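PDB 4U9B: NO-binding heme-dependent sensor protein from Shewanella oneidensis, which binds heme and nitric oxide and probably serves as a gas sensor in signalling. Local coordinates for residues A[65-70]-A[141-146]; A[125-130]-A[173-178]. One frame throughout, in Å; residues are numbered along the deposited sequence.

Contact 1: residues A[65-70]-A[141-146]. With HEM (protoporphyrin IX containing Fe), chain B.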
loop_
_atom_site.group_PDB
_atom_site.type_symbol
_atom_site.label_atom_id
_atom_site.label_comp_id
_atom_site.label_asym_id
_atom_site.label_seq_id
_atom_site.Cartn_x
_atom_site.Cartn_y
_atom_site.Cartn_z
ATOM N N VAL A 65 -11.855 -0.018 0.590
ATOM C CA VAL A 65 -11.219 -0.410 1.842
ATOM C C VAL A 65 -9.711 -0.516 1.637
ATOM O O VAL A 65 -8.925 -0.080 2.479
ATOM C CB VAL A 65 -11.778 -1.748 2.364
ATOM C CG1 VAL A 65 -10.996 -2.233 3.588
ATOM C CG2 VAL A 65 -13.255 -1.601 2.701
ATOM N N VAL A 66 -9.317 -1.091 0.504
ATOM C CA VAL A 66 -7.906 -1.265 0.174
ATOM C C VAL A 66 -7.213 0.084 0.028
ATOM O O VAL A 66 -6.068 0.254 0.446
ATOM C CB VAL A 66 -7.748 -2.094 -1.122
ATOM C CG1 VAL A 66 -6.324 -2.018 -1.669
ATOM C CG2 VAL A 66 -8.138 -3.546 -0.861
ATOM N N LYS A 67 -7.912 1.046 -0.562
ATOM C CA LYS A 67 -7.359 2.384 -0.739
ATOM C C LYS A 67 -7.198 3.074 0.610
ATOM O O LYS A 67 -6.201 3.750 0.855
ATOM C CB LYS A 67 -8.249 3.215 -1.666
ATOM C CG LYS A 67 -7.750 4.633 -1.919
ATOM C CD LYS A 67 -8.632 5.363 -2.924
ATOM C CE LYS A 67 -8.126 6.773 -3.192
ATOM N NZ LYS A 67 -8.874 7.452 -4.294
ATOM N N ALA A 68 -8.178 2.886 1.489
ATOM C CA ALA A 68 -8.117 3.456 2.831
ATOM C C ALA A 68 -6.939 2.875 3.601
ATOM O O ALA A 68 -6.202 3.597 4.276
ATOM C CB ALA A 68 -9.412 3.200 3.575
ATOM N N PHE A 69 -6.771 1.563 3.497
ATOM C CA PHE A 69 -5.639 0.890 4.116
ATOM C C PHE A 69 -4.322 1.417 3.565
ATOM O O PHE A 69 -3.379 1.646 4.319
ATOM C CB PHE A 69 -5.736 -0.620 3.900
ATOM C CG PHE A 69 -4.519 -1.378 4.348
ATOM C CD1 PHE A 69 -4.071 -1.286 5.653
ATOM C CD2 PHE A 69 -3.839 -2.198 3.468
ATOM C CE1 PHE A 69 -2.956 -1.985 6.068
ATOM C CE2 PHE A 69 -2.725 -2.901 3.877
ATOM C CZ PHE A 69 -2.284 -2.795 5.180
ATOM N N GLY A 70 -4.265 1.612 2.251
ATOM C CA GLY A 70 -3.071 2.133 1.607
ATOM C C GLY A 70 -2.627 3.465 2.182
ATOM O O GLY A 70 -1.436 3.689 2.411
ATOM N N CYS A 141 -4.277 0.173 -3.384
ATOM C CA CYS A 141 -3.394 0.336 -2.237
ATOM C C CYS A 141 -2.277 1.311 -2.609
ATOM O O CYS A 141 -1.867 2.141 -1.797
ATOM C CB CYS A 141 -2.822 -1.015 -1.793
ATOM S SG CYS A 141 -1.820 -0.963 -0.282
ATOM N N ALA A 142 -1.803 1.214 -3.848
ATOM C CA ALA A 142 -0.792 2.139 -4.357
ATOM C C ALA A 142 -1.333 3.562 -4.360
ATOM O O ALA A 142 -0.641 4.506 -3.968
ATOM C CB ALA A 142 -0.355 1.738 -5.763
ATOM N N GLU A 143 -2.574 3.713 -4.815
ATOM C CA GLU A 143 -3.208 5.023 -4.866
ATOM C C GLU A 143 -3.303 5.584 -3.452
ATOM O O GLU A 143 -2.976 6.745 -3.209
ATOM C CB GLU A 143 -4.599 4.932 -5.522
ATOM C CG GLU A 143 -5.233 6.283 -5.804
ATOM C CD GLU A 143 -6.512 6.199 -6.621
ATOM O OE1 GLU A 143 -6.583 5.391 -7.571
ATOM O OE2 GLU A 143 -7.449 6.958 -6.314
ATOM N N GLY A 144 -3.731 4.741 -2.517
ATOM C CA GLY A 144 -3.829 5.131 -1.122
ATOM C C GLY A 144 -2.491 5.558 -0.548
ATOM O O GLY A 144 -2.396 6.588 0.121
ATOM N N LEU A 145 -1.456 4.767 -0.815
ATOM C CA LEU A 145 -0.107 5.070 -0.339
ATOM C C LEU A 145 0.408 6.403 -0.874
ATOM O O LEU A 145 1.117 7.129 -0.175
ATOM C CB LEU A 145 0.854 3.948 -0.734
ATOM C CG LEU A 145 0.808 2.722 0.178
ATOM C CD1 LEU A 145 1.340 1.493 -0.531
ATOM C CD2 LEU A 145 1.595 2.993 1.446
ATOM N N LEU A 146 0.058 6.719 -2.115
ATOM C CA LEU A 146 0.463 7.983 -2.715
ATOM C C LEU A 146 -0.186 9.150 -1.983
ATOM O O LEU A 146 0.464 10.160 -1.715
ATOM C CB LEU A 146 0.103 8.012 -4.200
ATOM C CG LEU A 146 0.990 7.138 -5.091
ATOM C CD1 LEU A 146 0.304 6.854 -6.417
ATOM C CD2 LEU A 146 2.338 7.813 -5.324
HETATM C CHA HEM B . 4.362 -3.380 -0.767
HETATM C CHB HEM B . 3.485 0.627 -3.336
HETATM C CHC HEM B . 6.147 3.232 -0.268
HETATM C CHD HEM B . 7.933 -0.907 1.520
HETATM C C1A HEM B . 3.757 -2.477 -1.606
HETATM C C2A HEM B . 2.496 -2.657 -2.296
HETATM C C3A HEM B . 2.261 -1.545 -3.000
HETATM C C4A HEM B . 3.357 -0.628 -2.784
HETATM C CMA HEM B . 1.043 -1.256 -3.895
HETATM C CAA HEM B . 1.586 -3.906 -2.232
HETATM C CBA HEM B . 2.232 -5.093 -2.952
HETATM C CGA HEM B . 1.924 -5.131 -4.433
HETATM O O1A HEM B . 2.388 -6.089 -5.111
HETATM O O2A HEM B . 1.221 -4.225 -4.955
HETATM C C1B HEM B . 4.075 1.696 -2.709
HETATM C C2B HEM B . 3.887 3.088 -3.048
HETATM C C3B HEM B . 4.638 3.819 -2.203
HETATM C C4B HEM B . 5.297 2.897 -1.296
HETATM C CMB HEM B . 2.984 3.538 -4.219
HETATM C CAB HEM B . 4.815 5.352 -2.091
HETATM C CBB HEM B . 3.951 6.239 -2.595
HETATM C C1C HEM B . 6.876 2.338 0.490
HETATM C C2C HEM B . 7.822 2.686 1.525
HETATM C C3C HEM B . 8.340 1.560 2.030
HETATM C C4C HEM B . 7.722 0.442 1.328
HETATM C CMC HEM B . 8.163 4.130 1.948
HETATM C CAC HEM B . 9.390 1.540 3.172
HETATM C CBC HEM B . 10.093 0.452 3.507
HETATM C C1D HEM B . 7.081 -1.925 1.153
HETATM C C2D HEM B . 7.109 -3.252 1.721
HETATM C C3D HEM B . 5.998 -4.022 1.010
HETATM C C4D HEM B . 5.409 -3.089 0.079
HETATM C CMD HEM B . 8.049 -3.781 2.821
HETATM C CAD HEM B . 5.584 -5.485 1.234
HETATM C CBD HEM B . 6.372 -6.406 0.307
HETATM C CGD HEM B . 5.933 -7.825 0.549
HETATM O O1D HEM B . 4.817 -8.007 1.094
HETATM O O2D HEM B . 6.689 -8.773 0.200
HETATM N NA HEM B . 4.252 -1.222 -1.920
HETATM N NB HEM B . 4.934 1.612 -1.637
HETATM N NC HEM B . 6.840 0.959 0.396
HETATM N ND HEM B . 6.070 -1.868 0.192
HETATM FE FE HEM B . 5.668 -0.167 -0.884
#
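Gly70 and Gly144 meet backbone to backbone, their CA atoms 4.1 Å apart, and show how two helices come close where neither presents a side chain. The local axes approach to 6.6 Å and cross at -36°. Main-chain carbonyls occupy the seam: Lys67 O accepts a CA-H...O contact from Gly144 CA at 3.4 Å, and Gly70 O does the same with Leu145 CA while CG and CD2 of Leu145 lie against it. On one flank Val66 CG1 rests on Cys141 CB at 3.6 Å. Cys141 SG leans obliquely toward the Phe69 ring, its distance to the ring centroid being 5.4 Å.

The other flank belongs to Lys67. From CB, chi1 puts Lys67 CG anti to the backbone N (-180°), where it skims Gly144 CA at 4.0 Å. The chain stays extended: Lys67 CD nears Glu143 OE2, Lys67 CE approaches that oxygen to 3.2 Å, and Lys67 NZ closes a salt bridge to it, modelled at 2.5 Å, a value too short to be trusted exactly. NZ meets OE2 on the anti side, 34° out of the carboxylate plane. Beyond the pair, Glu143 OE1 is hydrogen-bonded to ND1 of the zinc ligand His161, and Leu145 CD1 and Ala142 CB reach the heme.

This seam joins helix 62-80 to helix 139-152, which lines the heme pocket. Gripped at both oxygens, the Glu143 carboxylate is consistent with a second-shell group that orients His161 and may polarise it, while Lys67 could balance its charge.

Contact 2: residues A[125-130]-A[173-178]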
loop_
_atom_site.group_PDB
_atom_site.type_symbol
_atom_site.label_atom_id
_atom_site.label_comp_id
_atom_site.label_asym_id
_atom_site.label_seq_id
_atom_site.Cartn_x
_atom_site.Cartn_y
_atom_site.Cartn_z
ATOM N N ASN A 125 4.975 19.005 -17.680
ATOM C CA ASN A 125 3.947 19.797 -17.014
ATOM C C ASN A 125 3.937 19.526 -15.510
ATOM O O ASN A 125 3.012 19.924 -14.805
ATOM C CB ASN A 125 2.574 19.508 -17.620
ATOM C CG ASN A 125 2.128 18.076 -17.402
ATOM O OD1 ASN A 125 2.919 17.221 -17.008
ATOM N ND2 ASN A 125 0.856 17.806 -17.671
ATOM N N ASN A 126 4.980 18.842 -15.042
ATOM C CA ASN A 126 5.172 18.509 -13.629
ATOM C C ASN A 126 4.109 17.563 -13.065
ATOM O O ASN A 126 3.975 17.424 -11.849
ATOM C CB ASN A 126 5.238 19.787 -12.785
ATOM C CG ASN A 126 6.496 20.593 -13.052
ATOM O OD1 ASN A 126 7.542 20.036 -13.384
ATOM N ND2 ASN A 126 6.400 21.909 -12.907
ATOM N N GLN A 127 3.364 16.906 -13.947
ATOM C CA GLN A 127 2.565 15.759 -13.538
ATOM C C GLN A 127 3.490 14.550 -13.504
ATOM O O GLN A 127 4.498 14.518 -14.210
ATOM C CB GLN A 127 1.387 15.519 -14.486
ATOM C CG GLN A 127 0.363 16.644 -14.504
ATOM C CD GLN A 127 -0.803 16.362 -15.439
ATOM O OE1 GLN A 127 -0.683 15.579 -16.382
ATOM N NE2 GLN A 127 -1.937 17.004 -15.181
ATOM N N ILE A 128 3.155 13.570 -12.670
ATOM C CA ILE A 128 3.911 12.328 -12.590
ATOM C C ILE A 128 3.081 11.191 -13.167
ATOM O O ILE A 128 1.954 10.973 -12.738
ATOM C CB ILE A 128 4.297 11.990 -11.135
ATOM C CG1 ILE A 128 5.121 13.125 -10.520
ATOM C CG2 ILE A 128 5.079 10.676 -11.075
ATOM C CD1 ILE A 128 5.243 13.043 -9.008
ATOM N N ALA A 129 3.642 10.480 -14.141
ATOM C CA ALA A 129 3.002 9.298 -14.708
ATOM C C ALA A 129 3.575 8.048 -14.058
ATOM O O ALA A 129 4.734 7.697 -14.283
ATOM C CB ALA A 129 3.196 9.252 -16.211
ATOM N N LEU A 130 2.756 7.381 -13.251
ATOM C CA LEU A 130 3.200 6.226 -12.487
ATOM C C LEU A 130 2.562 4.945 -13.009
ATOM O O LEU A 130 1.355 4.747 -12.886
ATOM C CB LEU A 130 2.868 6.421 -11.006
ATOM C CG LEU A 130 3.671 5.574 -10.017
ATOM C CD1 LEU A 130 5.158 5.910 -10.078
ATOM C CD2 LEU A 130 3.147 5.776 -8.608
ATOM N N MET A 173 -2.175 2.921 -14.884
ATOM C CA MET A 173 -1.501 4.193 -15.085
ATOM C C MET A 173 -2.118 5.227 -14.159
ATOM O O MET A 173 -3.284 5.594 -14.310
ATOM C CB MET A 173 -1.610 4.644 -16.542
ATOM C CG MET A 173 -0.794 5.884 -16.868
ATOM S SD MET A 173 0.959 5.713 -16.455
ATOM C CE MET A 173 1.378 4.240 -17.380
ATOM N N LEU A 174 -1.334 5.663 -13.180
ATOM C CA LEU A 174 -1.767 6.670 -12.226
ATOM C C LEU A 174 -1.078 7.990 -12.534
ATOM O O LEU A 174 0.133 8.123 -12.357
ATOM C CB LEU A 174 -1.463 6.230 -10.790
ATOM C CG LEU A 174 -2.391 5.164 -10.193
ATOM C CD1 LEU A 174 -2.252 3.834 -10.911
ATOM C CD2 LEU A 174 -2.120 4.992 -8.708
ATOM N N ILE A 175 -1.854 8.956 -13.011
ATOM C CA ILE A 175 -1.335 10.287 -13.286
ATOM C C ILE A 175 -1.541 11.152 -12.056
ATOM O O ILE A 175 -2.673 11.387 -11.631
ATOM C CB ILE A 175 -2.021 10.937 -14.504
ATOM C CG1 ILE A 175 -1.930 10.018 -15.726
ATOM C CG2 ILE A 175 -1.407 12.304 -14.802
ATOM C CD1 ILE A 175 -0.518 9.599 -16.100
ATOM N N ILE A 176 -0.435 11.616 -11.489
ATOM C CA ILE A 176 -0.459 12.426 -10.283
ATOM C C ILE A 176 -0.210 13.891 -10.623
ATOM O O ILE A 176 0.817 14.234 -11.213
ATOM C CB ILE A 176 0.601 11.951 -9.270
ATOM C CG1 ILE A 176 0.482 10.441 -9.034
ATOM C CG2 ILE A 176 0.457 12.701 -7.949
ATOM C CD1 ILE A 176 1.754 9.811 -8.525
ATOM N N GLU A 177 -1.162 14.743 -10.257
ATOM C CA GLU A 177 -1.019 16.183 -10.417
ATOM C C GLU A 177 -0.867 16.842 -9.054
ATOM O O GLU A 177 -1.739 16.715 -8.194
ATOM C CB GLU A 177 -2.221 16.770 -11.155
ATOM C CG GLU A 177 -2.099 18.262 -11.430
ATOM C CD GLU A 177 -3.262 18.806 -12.234
ATOM O OE1 GLU A 177 -3.088 19.031 -13.450
ATOM O OE2 GLU A 177 -4.347 19.010 -11.653
ATOM N N LEU A 178 0.253 17.531 -8.859
ATOM C CA LEU A 178 0.464 18.311 -7.648
ATOM C C LEU A 178 -0.275 19.635 -7.767
ATOM O O LEU A 178 -0.222 20.292 -8.806
ATOM C CB LEU A 178 1.955 18.554 -7.403
ATOM C CG LEU A 178 2.760 17.385 -6.825
ATOM C CD1 LEU A 178 2.935 16.268 -7.843
ATOM C CD2 LEU A 178 4.114 17.876 -6.324
#
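Ile128 and Ile176 exchange backbone hydrogen bonds in both directions, each 2.8 Å from N to O, and Leu130 and Leu174 repeat the exchange two residues further on. They are the hydrogen-bonded pairs of an antiparallel ladder that joins the two inner strands of the four-stranded sheet, with Ala129 and Ile175 as the non-hydrogen-bonded pair between them. The local strand directions differ by 160°.

The two faces of the ladder contrast sharply. On the buried one, Ile128, Leu130, Leu174 and Ile176 make an apolar layer: Ile128 CB and Ile176 CB stand 4.1 Å apart, Leu130 CD2 reaches Ile176 CD1 diagonally, and Ile128 CD1 meets Leu178 CD1. Val95 of helix 91-96 covers part of this layer.

The opposite face is partly exposed and more mixed. Chi2 of Ile175 (-56°) swings CD1 over Ala129 CB, 3.7 Å away, while the bent Met173 chain brings SD to within 4.2 Å of the same methyl. At the loop end polar groups take over. Gln127 sends NE2 to Glu177 OE1 at 2.9 Å; the oxygen lies in the amide plane, but NE2 approaches from above the carboxylate plane, and the two planes are turned 49° apart. Gln127 OE1 lies against Ile175 CG2. An Asx turn holds the loop ahead of Ile128: Asn125 OD1 accepts from Gln127 N at 3.1 Å, and Asn125 ND2 returns a weak bond to Gln127 OE1.

Main-chain bonds thus join the strands and branched apolar chains fill the buried face, whereas the other face mixes apolar contacts with a carboxylate, that of Glu177, met by neutral amides: Gln127 at OE1 and Gln179 NE2 at OE2.

How the contacts relate
Contact 1 and contact 2 have centres about 17 Å apart, yet they touch, because helix 139-152 of contact 1 also packs on the sheet of contact 2. Leu146, from that helix, is the main go-between: its CD1 packs on Leu130 CD2 at 3.7 Å and on Leu174 CD2 at 3.8 Å, its CD2 on Ile176 CD1 at 3.8 Å, and the same CD2 also touches the heme vinyl atom CBB at 3.5 Å. Zinc forms a second tie, since its ligands Cys139 and Cys172 begin helix 139-152 and strand 172-179. The side chains of Glu143 and Leu174 lie about 7 Å and 5 Å from the zinc ion, respectively.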